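PDB 1VR8: GTP binding regulator from Thermotoga maritima, which is of unknown function but has a fold similar to the Ran-binding protein Mog1p, so it may act as a regulator of a GTP-binding protein. Local coordinates for residues Y17-D20 with T21-V25. Numbering follows the deposited sequence.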
loop_
_atom_site.group_PDB
_atom_site.type_symbol
_atom_site.label_atom_id
_atom_site.label_comp_id
_atom_site.label_asym_id
_atom_site.label_seq_id
_atom_site.Cartn_x
_atom_site.Cartn_y
_atom_site.Cartn_z
ATOM N N TYR A 17 -7.318 0.250 13.511
ATOM C CA TYR A 17 -5.879 0.393 13.729
ATOM C C TYR A 17 -5.414 1.777 13.244
ATOM O O TYR A 17 -5.957 2.301 12.278
ATOM C CB TYR A 17 -5.174 -0.660 12.905
ATOM C CG TYR A 17 -3.825 -1.146 13.375
ATOM C CD1 TYR A 17 -3.730 -2.090 14.406
ATOM C CD2 TYR A 17 -2.660 -0.753 12.735
ATOM C CE1 TYR A 17 -2.488 -2.585 14.798
ATOM C CE2 TYR A 17 -1.400 -1.227 13.142
ATOM C CZ TYR A 17 -1.327 -2.150 14.161
ATOM O OH TYR A 17 -0.076 -2.644 14.529
ATOM N N SER A 18 -4.436 2.354 13.943
ATOM C CA SER A 18 -3.833 3.622 13.564
ATOM C C SER A 18 -3.078 3.555 12.247
ATOM O O SER A 18 -2.311 2.627 11.989
ATOM C CB SER A 18 -2.878 4.072 14.688
ATOM O OG SER A 18 -1.899 4.965 14.240
ATOM N N LEU A 19 -3.264 4.572 11.414
ATOM C CA LEU A 19 -2.504 4.679 10.182
ATOM C C LEU A 19 -0.992 4.725 10.470
ATOM O O LEU A 19 -0.177 4.077 9.791
ATOM C CB LEU A 19 -2.962 5.895 9.388
ATOM C CG LEU A 19 -2.221 6.099 8.057
ATOM C CD1 LEU A 19 -3.172 6.625 7.025
ATOM C CD2 LEU A 19 -1.079 7.051 8.234
ATOM N N ASP A 20 -0.613 5.501 11.480
ATOM C CA ASP A 20 0.800 5.600 11.837
ATOM C C ASP A 20 1.354 4.245 12.235
ATOM O O ASP A 20 2.441 3.830 11.798
ATOM C CB ASP A 20 0.977 6.599 12.977
ATOM C CG ASP A 20 0.923 8.051 12.516
ATOM O OD1 ASP A 20 0.788 8.321 11.304
ATOM O OD2 ASP A 20 1.014 8.939 13.402
ATOM N N THR A 21 0.613 3.527 13.064
ATOM C CA THR A 21 1.091 2.233 13.520
ATOM C C THR A 21 1.168 1.248 12.365
ATOM O O THR A 21 2.084 0.445 12.301
ATOM C CB THR A 21 0.247 1.695 14.710
ATOM O OG1 THR A 21 0.111 2.736 15.688
ATOM C CG2 THR A 21 0.979 0.540 15.348
ATOM N N ALA A 22 0.270 1.379 11.394
ATOM C CA ALA A 22 0.313 0.563 10.190
ATOM C C ALA A 22 1.638 0.719 9.409
ATOM O O ALA A 22 2.079 -0.209 8.764
ATOM C CB ALA A 22 -0.822 0.877 9.306
ATOM N N ILE A 23 2.261 1.885 9.486
ATOM C CA ILE A 23 3.598 2.073 8.910
ATOM C C ILE A 23 4.683 1.521 9.824
ATOM O O ILE A 23 5.564 0.723 9.418
ATOM C CB ILE A 23 3.849 3.574 8.661
ATOM C CG1 ILE A 23 2.896 4.099 7.571
ATOM C CG2 ILE A 23 5.293 3.838 8.294
ATOM C CD1 ILE A 23 2.837 5.556 7.471
ATOM N N PHE A 24 4.640 1.949 11.079
ATOM C CA PHE A 24 5.745 1.661 11.992
ATOM C C PHE A 24 5.886 0.182 12.300
ATOM O O PHE A 24 6.990 -0.311 12.509
ATOM C CB PHE A 24 5.597 2.451 13.291
ATOM C CG PHE A 24 5.645 3.958 13.105
ATOM C CD1 PHE A 24 6.701 4.558 12.458
ATOM C CD2 PHE A 24 4.644 4.767 13.627
ATOM C CE1 PHE A 24 6.755 5.933 12.270
ATOM C CE2 PHE A 24 4.690 6.176 13.447
ATOM C CZ PHE A 24 5.748 6.740 12.771
ATOM N N VAL A 25 4.779 -0.559 12.267
ATOM C CA VAL A 25 4.838 -1.992 12.543
ATOM C C VAL A 25 5.586 -2.793 11.452
ATOM O O VAL A 25 5.980 -3.933 11.648
ATOM C CB VAL A 25 3.391 -2.532 12.762
ATOM C CG1 VAL A 25 2.676 -2.649 11.467
ATOM C CG2 VAL A 25 3.391 -3.808 13.527
HETATM O O HOH W 1 -0.619 5.885 16.459
#
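Tyr17 reaches along the first turn of helix 19-24, and its side chain can be followed atom by atom past Thr21, Ala22 and Val25. CG lies anti to the backbone N (chi1 -153°), which sends the ring from CB alongside the turn that begins just after the next residue. Tyr17 CD2 lies 4.2 Å from Ala22 CB. At the ring edge, near its plane, Tyr17 CE2 is 3.6 Å from Ala22 N. Farther out, CZ comes against Thr21 CG2, and Tyr17 OH is 3.5 Å from the same methyl, the two side chains crossing at about a right angle. Tyr17 OH also touches Val25 CG2 at 3.8 Å. A serine in place of Tyr17 would probably leave Thr21 CG2 without the ring and hydroxyl it packs on and Val25 CG2 without the Tyr17 hydroxyl, and open a gap beside Met140 and Trp116, which the ring also touches.

Ser18 is the N-cap residue, immediately before helix 19-24. Its OG accepts from Thr21 N at 3.1 Å with a nearly straight N-H...O angle of 167°, a side-chain N-cap that satisfies an amide of the first turn. A water 2.7 Å from Ser18 OG also makes a weak bond to Thr21 OG1, linking the two hydroxyls. The i to i+4 pattern starts with Ala22 N donating to Ser18 O at 2.9 Å, and continues with Ile23 N to Leu19 O and Phe24 N to Asp20 O.

Beside the last of these bonds, Phe24 CE2 packs 3.8 Å from Asp20 CB, while the Asp20 carboxylate forms a salt bridge to Lys50. Leu19 and Ile23 turn their aliphatic chains to Val65, and Ala22 meets Trp116. Together these features define an N-capped short helix laid against the antiparallel sheet of a Mog1p-like fold.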